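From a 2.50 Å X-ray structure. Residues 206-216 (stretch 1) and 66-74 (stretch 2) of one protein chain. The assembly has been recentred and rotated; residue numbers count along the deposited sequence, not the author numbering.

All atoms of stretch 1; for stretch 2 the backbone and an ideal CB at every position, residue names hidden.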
ATOM      1  N   ILE A 206     -14.594 -11.137   1.606  1.00 23.26           N
ATOM      2  CA  ILE A 206     -14.295  -9.961   2.415  1.00 23.00           C
ATOM      3  C   ILE A 206     -12.814  -9.942   2.782  1.00 27.52           C
ATOM      4  O   ILE A 206     -12.176  -8.889   2.771  1.00 27.45           O
ATOM      5  CB  ILE A 206     -15.189  -9.887   3.665  1.00 25.92           C
ATOM      6  CG1 ILE A 206     -16.665  -9.836   3.262  1.00 26.33           C
ATOM      7  CG2 ILE A 206     -14.834  -8.670   4.495  1.00 26.52           C
ATOM      8  CD1 ILE A 206     -17.623 -10.120   4.401  1.00 31.05           C
ATOM      9  N   LEU A 207     -12.268 -11.114   3.094  1.00 23.95           N
ATOM     10  CA  LEU A 207     -10.858 -11.227   3.446  1.00 23.68           C
ATOM     11  C   LEU A 207      -9.997 -10.722   2.292  1.00 27.84           C
ATOM     12  O   LEU A 207      -9.157  -9.840   2.471  1.00 27.65           O
ATOM     13  CB  LEU A 207     -10.498 -12.682   3.764  1.00 23.62           C
ATOM     14  CG  LEU A 207     -10.925 -13.244   5.122  1.00 28.01           C
ATOM     15  CD1 LEU A 207     -10.694 -14.746   5.166  1.00 28.06           C
ATOM     16  CD2 LEU A 207     -10.190 -12.552   6.259  1.00 30.02           C
ATOM     17  N   GLU A 208     -10.210 -11.290   1.109  1.00 24.31           N
ATOM     18  CA  GLU A 208      -9.464 -10.898  -0.082  1.00 24.04           C
ATOM     19  C   GLU A 208      -9.693  -9.425  -0.404  1.00 28.01           C
ATOM     20  O   GLU A 208      -8.826  -8.757  -0.966  1.00 27.78           O
ATOM     21  CB  GLU A 208      -9.888 -11.753  -1.278  1.00 25.31           C
ATOM     22  CG  GLU A 208      -9.560 -13.228  -1.137  1.00 34.71           C
ATOM     23  CD  GLU A 208     -10.005 -14.037  -2.338  1.00 53.12           C
ATOM     24  OE1 GLU A 208     -11.203 -13.980  -2.684  1.00 51.32           O
ATOM     25  OE2 GLU A 208      -9.154 -14.723  -2.940  1.00 44.63           O
ATOM     26  N   GLN A 209     -10.874  -8.929  -0.049  1.00 24.35           N
ATOM     27  CA  GLN A 209     -11.234  -7.538  -0.293  1.00 23.88           C
ATOM     28  C   GLN A 209     -10.298  -6.591   0.453  1.00 27.50           C
ATOM     29  O   GLN A 209     -10.185  -5.412   0.108  1.00 27.22           O
ATOM     30  CB  GLN A 209     -12.679  -7.291   0.141  1.00 25.00           C
ATOM     31  CG  GLN A 209     -13.338  -6.095  -0.516  1.00 33.39           C
ATOM     32  CD  GLN A 209     -14.665  -5.749   0.129  1.00 45.22           C
ATOM     33  OE1 GLN A 209     -14.720  -5.006   1.107  1.00 38.94           O
ATOM     34  NE2 GLN A 209     -15.743  -6.309  -0.403  1.00 35.95           N
ATOM     35  N   TYR A 210      -9.632  -7.111   1.479  1.00 23.32           N
ATOM     36  CA  TYR A 210      -8.719  -6.303   2.281  1.00 22.68           C
ATOM     37  C   TYR A 210      -7.246  -6.669   2.103  1.00 26.22           C
ATOM     38  O   TYR A 210      -6.417  -6.381   2.965  1.00 25.63           O
ATOM     39  CB  TYR A 210      -9.129  -6.315   3.755  1.00 23.48           C
ATOM     40  CG  TYR A 210     -10.410  -5.561   4.008  1.00 24.46           C
ATOM     41  CD1 TYR A 210     -10.393  -4.201   4.286  1.00 26.09           C
ATOM     42  CD2 TYR A 210     -11.643  -6.190   3.888  1.00 25.14           C
ATOM     43  CE1 TYR A 210     -11.564  -3.497   4.482  1.00 26.30           C
ATOM     44  CE2 TYR A 210     -12.821  -5.494   4.080  1.00 25.90           C
ATOM     45  CZ  TYR A 210     -12.775  -4.147   4.378  1.00 32.19           C
ATOM     46  OH  TYR A 210     -13.943  -3.450   4.573  1.00 32.07           O
ATOM     47  N   GLY A 211      -6.927  -7.276   0.962  1.00 22.70           N
ATOM     48  CA  GLY A 211      -5.549  -7.633   0.632  1.00 22.43           C
ATOM     49  C   GLY A 211      -5.019  -8.882   1.333  1.00 26.10           C
ATOM     50  O   GLY A 211      -3.812  -9.128   1.337  1.00 25.61           O
ATOM     51  N   LYS A 212      -5.917  -9.671   1.917  1.00 22.61           N
ATOM     52  CA  LYS A 212      -5.517 -10.896   2.602  1.00 22.35           C
ATOM     53  C   LYS A 212      -5.637 -12.103   1.680  1.00 27.15           C
ATOM     54  O   LYS A 212      -6.434 -12.106   0.743  1.00 26.95           O
ATOM     55  CB  LYS A 212      -6.363 -11.120   3.859  1.00 24.28           C
ATOM     56  CG  LYS A 212      -6.461  -9.914   4.776  1.00 31.18           C
ATOM     57  CD  LYS A 212      -5.135  -9.621   5.455  1.00 35.56           C
ATOM     58  CE  LYS A 212      -5.219  -8.351   6.284  1.00 39.26           C
ATOM     59  NZ  LYS A 212      -3.874  -7.815   6.623  1.00 44.93           N
ATOM     60  N   ALA A 213      -4.844 -13.132   1.958  1.00 24.22           N
ATOM     61  CA  ALA A 213      -4.877 -14.357   1.172  1.00 24.15           C
ATOM     62  C   ALA A 213      -5.610 -15.434   1.962  1.00 28.75           C
ATOM     63  O   ALA A 213      -5.344 -15.634   3.149  1.00 28.52           O
ATOM     64  CB  ALA A 213      -3.464 -14.813   0.842  1.00 24.78           C
ATOM     65  N   VAL A 214      -6.540 -16.118   1.306  1.00 25.43           N
ATOM     66  CA  VAL A 214      -7.301 -17.178   1.956  1.00 25.15           C
ATOM     67  C   VAL A 214      -6.457 -18.442   2.093  1.00 29.50           C
ATOM     68  O   VAL A 214      -5.881 -18.927   1.117  1.00 29.19           O
ATOM     69  CB  VAL A 214      -8.628 -17.450   1.221  1.00 28.93           C
ATOM     70  CG1 VAL A 214      -9.407 -18.557   1.913  1.00 28.70           C
ATOM     71  CG2 VAL A 214      -9.460 -16.176   1.132  1.00 28.66           C
ATOM     72  N   LEU A 215      -6.374 -18.964   3.313  1.00 26.40           N
ATOM     73  CA  LEU A 215      -5.600 -20.170   3.580  1.00 26.22           C
ATOM     74  C   LEU A 215      -6.447 -21.417   3.361  1.00 30.60           C
ATOM     75  O   LEU A 215      -7.638 -21.431   3.669  1.00 30.17           O
ATOM     76  CB  LEU A 215      -5.052 -20.153   5.009  1.00 26.17           C
ATOM     77  CG  LEU A 215      -4.182 -18.953   5.392  1.00 30.63           C
ATOM     78  CD1 LEU A 215      -3.769 -19.031   6.857  1.00 30.63           C
ATOM     79  CD2 LEU A 215      -2.962 -18.854   4.483  1.00 32.49           C
ATOM     80  N   ASP A 216      -5.825 -22.463   2.826  1.00 27.57           N
ATOM     81  CA  ASP A 216      -6.521 -23.716   2.559  1.00 27.38           C
ATOM     82  C   ASP A 216      -7.049 -24.359   3.836  1.00 30.70           C
ATOM     83  O   ASP A 216      -6.372 -24.369   4.863  1.00 30.40           O
ATOM     84  CB  ASP A 216      -5.603 -24.693   1.825  1.00 29.37           C
ATOM     85  CG  ASP A 216      -5.225 -24.208   0.441  1.00 41.24           C
ATOM     86  OD1 ASP A 216      -5.802 -23.198  -0.012  1.00 42.14           O
ATOM     87  OD2 ASP A 216      -4.352 -24.837  -0.193  1.00 47.83           O
ATOM     88  N   UNK A  66       4.677 -19.694   8.137  1.00 24.21           N
ATOM     89  CA  UNK A  66       4.723 -19.391   6.711  1.00 23.74           C
ATOM     90  C   UNK A  66       3.327 -18.993   6.240  1.00 27.24           C
ATOM     91  O   UNK A  66       3.168 -18.078   5.433  1.00 26.82           O
ATOM     92  CB  UNK A  66       5.247 -20.586   5.912  1.00 23.74           C
ATOM     93  N   UNK A  67       2.319 -19.689   6.759  1.00 23.40           N
ATOM     94  CA  UNK A  67       0.930 -19.422   6.412  1.00 22.97           C
ATOM     95  C   UNK A  67       0.460 -18.112   7.040  1.00 26.80           C
ATOM     96  O   UNK A  67      -0.336 -17.377   6.455  1.00 26.31           O
ATOM     97  CB  UNK A  67       0.035 -20.579   6.861  1.00 22.97           C
ATOM     98  N   UNK A  68       0.970 -17.820   8.230  1.00 23.29           N
ATOM     99  CA  UNK A  68       0.628 -16.587   8.925  1.00 22.99           C
ATOM    100  C   UNK A  68       1.079 -15.391   8.093  1.00 26.91           C
ATOM    101  O   UNK A  68       0.360 -14.399   7.973  1.00 26.71           O
ATOM    102  CB  UNK A  68       1.265 -16.551  10.316  1.00 22.99           C
ATOM    103  N   UNK A  69       2.275 -15.494   7.522  1.00 23.20           N
ATOM    104  CA  UNK A  69       2.829 -14.426   6.697  1.00 22.77           C
ATOM    105  C   UNK A  69       2.135 -14.365   5.339  1.00 26.64           C
ATOM    106  O   UNK A  69       1.896 -13.282   4.801  1.00 26.24           O
ATOM    107  CB  UNK A  69       4.335 -14.624   6.511  1.00 22.77           C
ATOM    108  N   UNK A  70       1.816 -15.535   4.791  1.00 22.99           N
ATOM    109  CA  UNK A  70       1.141 -15.626   3.500  1.00 22.57           C
ATOM    110  C   UNK A  70      -0.225 -14.946   3.547  1.00 26.17           C
ATOM    111  O   UNK A  70      -0.630 -14.273   2.596  1.00 25.94           O
ATOM    112  CB  UNK A  70       0.987 -17.090   3.082  1.00 22.57           C
ATOM    113  N   UNK A  71      -0.933 -15.131   4.657  1.00 22.19           N
ATOM    114  CA  UNK A  71      -2.261 -14.549   4.839  1.00 21.67           C
ATOM    115  C   UNK A  71      -2.272 -13.029   4.697  1.00 25.59           C
ATOM    116  O   UNK A  71      -3.211 -12.457   4.142  1.00 25.20           O
ATOM    117  CB  UNK A  71      -2.809 -14.936   6.214  1.00 21.67           C
ATOM    118  N   UNK A  72      -1.235 -12.379   5.219  1.00 22.06           N
ATOM    119  CA  UNK A  72      -1.125 -10.925   5.154  1.00 21.78           C
ATOM    120  C   UNK A  72      -0.454 -10.494   3.859  1.00 25.98           C
ATOM    121  O   UNK A  72      -0.216  -9.304   3.637  1.00 25.64           O
ATOM    122  CB  UNK A  72      -0.345 -10.390   6.357  1.00 21.78           C
ATOM    123  N   UNK A  73      -0.143 -11.472   3.014  1.00 22.56           N
ATOM    124  CA  UNK A  73       0.512 -11.217   1.738  1.00 22.14           C
ATOM    125  C   UNK A  73       1.903 -10.632   1.933  1.00 26.40           C
ATOM    126  O   UNK A  73       2.329  -9.757   1.179  1.00 26.34           O
ATOM    127  CB  UNK A  73      -0.338 -10.273   0.885  1.00 22.14           C
ATOM    128  N   UNK A  74       2.607 -11.118   2.948  1.00 22.86           N
ATOM    129  CA  UNK A  74       3.966 -10.666   3.213  1.00 22.70           C
ATOM    130  C   UNK A  74       4.912 -11.428   2.289  1.00 27.95           C
ATOM    131  O   UNK A  74       4.572 -12.505   1.798  1.00 27.77           O
ATOM    132  CB  UNK A  74       4.343 -10.870   4.682  1.00 22.70           C
TER

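Position 66 lies in the helix with nothing of stretch 1 within 5.5 Å of its ideal CB, so the visible atoms leave its identity open; it is Ile-66, whose backbone O accepts a bond described below.

Position 67 points sideways, yet its CB comes within 4.1 Å of Leu-215 CD1. An apolar side chain of helix-compatible shape suits such a neighbour, and leucine, methionine or alanine would all serve. The residue is Leu-67; its CB makes the apolar contact, while its backbone O lies 3.6 Å from Leu-215 CD2.

Positions 68 and 69 receive no guidance from stretch 1: the CB of 68 points away and that of 69 is out of reach. They are Glu-68 and Asn-69.

At position 70 the CB points sideways, 4.5 Å from Leu-215 CD2 and 5.5 Å from Ala-213 CB. A small or medium side chain with a methyl to offer would fit, such as alanine, valine or threonine. Thr-70 is found. Its OG1 donates to Ile-66 O at 2.6 Å, turning the hydroxyl back onto the helix, and its backbone O lies 3.4 Å from Ala-213 CB.

Position 71 is tied to stretch 1 through its backbone: Ala-213 N donates to its O at 2.8 Å with a nearly straight angle of 164°, a bond open to any residue type. Its CB points sideways, 4.3 Å from Leu-215 CD1, with Lys-212 CG and Leu-207 CD2 further along. A long side chain with an aliphatic stem is favoured, though the visible atoms alone do not demand a charge. Arg-71 supplies it: CD packs 4.0 Å from Leu-215 CD1, and NH1 lies 4.0 Å from Lys-212 CG, with the guanidinium hydrogen-bonded elsewhere in the structure.

The CB of position 72 points away from stretch 1, but Lys-212 NZ sits 4.4 Å from it, offering a donor. Acceptors such as aspartate, asparagine or histidine are plausible. In His-72, ND1 accepts from Lys-212 NZ at 3.0 Å, the amine lying at the ring edge near its plane, as a lone-pair acceptor requires.

Position 73 has positive phi (64°) just after the helix, in a Schellman motif, where glycine or asparagine would be the usual expectation. The CB nevertheless points toward stretch 1, 3.7 Å from Gly-211 O, so a side chain has a surface to follow. Lys-73 is deposited; its CG comes 3.0 Å from Gly-211 O, and CE reaches within 4.3 Å of Ala-213 CB.

Position 74 is out of reach; Arg-74 NH1 bonds Asn-69 OD1 at 2.9 Å.

Stretch 2 (66-74) ILENTRHKR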
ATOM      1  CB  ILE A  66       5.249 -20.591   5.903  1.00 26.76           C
ATOM      2  CG1 ILE A  66       6.754 -20.769   6.119  1.00 27.04           C
ATOM      3  CG2 ILE A  66       4.929 -20.418   4.427  1.00 27.41           C
ATOM      4  CD1 ILE A  66       7.312 -22.032   5.500  1.00 32.85           C
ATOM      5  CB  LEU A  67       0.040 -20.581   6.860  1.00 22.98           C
ATOM      6  CG  LEU A  67       0.330 -21.917   6.171  1.00 27.45           C
ATOM      7  CD1 LEU A  67      -0.570 -23.014   6.704  1.00 27.53           C
ATOM      8  CD2 LEU A  67       0.182 -21.783   4.665  1.00 29.51           C
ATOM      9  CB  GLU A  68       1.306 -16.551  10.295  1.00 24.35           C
ATOM     10  CG  GLU A  68       1.368 -15.173  10.930  1.00 33.57           C
ATOM     11  CD  GLU A  68       1.881 -15.221  12.355  1.00 52.14           C
ATOM     12  OE1 GLU A  68       1.424 -16.097  13.119  1.00 47.02           O
ATOM     13  OE2 GLU A  68       2.753 -14.396  12.704  1.00 45.64           O
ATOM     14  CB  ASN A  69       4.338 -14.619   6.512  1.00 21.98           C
ATOM     15  CG  ASN A  69       5.109 -14.463   7.810  1.00 37.18           C
ATOM     16  OD1 ASN A  69       4.689 -13.737   8.714  1.00 30.19           O
ATOM     17  ND2 ASN A  69       6.247 -15.143   7.908  1.00 27.05           N
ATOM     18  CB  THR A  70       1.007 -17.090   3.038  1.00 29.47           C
ATOM     19  OG1 THR A  70       2.298 -17.711   3.019  1.00 28.72           O
ATOM     20  CG2 THR A  70       0.397 -17.160   1.648  1.00 27.80           C
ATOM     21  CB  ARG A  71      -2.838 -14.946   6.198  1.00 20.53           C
ATOM     22  CG  ARG A  71      -4.351 -15.025   6.219  1.00 26.82           C
ATOM     23  CD  ARG A  71      -4.864 -15.255   7.625  1.00 29.91           C
ATOM     24  NE  ARG A  71      -4.669 -14.085   8.475  1.00 31.19           N
ATOM     25  CZ  ARG A  71      -5.374 -12.962   8.373  1.00 40.90           C
ATOM     26  NH1 ARG A  71      -6.325 -12.850   7.454  1.00 28.61           N
ATOM     27  NH2 ARG A  71      -5.128 -11.950   9.191  1.00 23.80           N
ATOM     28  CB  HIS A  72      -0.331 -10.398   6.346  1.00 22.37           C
ATOM     29  CG  HIS A  72      -1.028 -10.570   7.658  1.00 25.70           C
ATOM     30  ND1 HIS A  72      -2.141  -9.839   8.010  1.00 27.24           N
ATOM     31  CD2 HIS A  72      -0.766 -11.387   8.706  1.00 27.35           C
ATOM     32  CE1 HIS A  72      -2.534 -10.196   9.221  1.00 26.69           C
ATOM     33  NE2 HIS A  72      -1.717 -11.133   9.665  1.00 27.07           N
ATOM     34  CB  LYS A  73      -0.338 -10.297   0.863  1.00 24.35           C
ATOM     35  CG  LYS A  73      -1.617 -10.941   0.360  1.00 34.36           C
ATOM     36  CD  LYS A  73      -1.862 -10.611  -1.099  1.00 41.48           C
ATOM     37  CE  LYS A  73      -3.108 -11.304  -1.614  1.00 49.17           C
ATOM     38  NZ  LYS A  73      -3.887 -10.423  -2.523  1.00 57.43           N
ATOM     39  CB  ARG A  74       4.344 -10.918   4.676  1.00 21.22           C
ATOM     40  CG  ARG A  74       3.563 -10.088   5.678  1.00 25.31           C
ATOM     41  CD  ARG A  74       3.648 -10.704   7.062  1.00 28.24           C
ATOM     42  NE  ARG A  74       3.001  -9.874   8.075  1.00 30.87           N
ATOM     43  CZ  ARG A  74       2.725 -10.284   9.307  1.00 40.75           C
ATOM     44  NH1 ARG A  74       3.041 -11.515   9.684  1.00 27.17           N
ATOM     45  NH2 ARG A  74       2.132  -9.464  10.163  1.00 26.26           N
TER
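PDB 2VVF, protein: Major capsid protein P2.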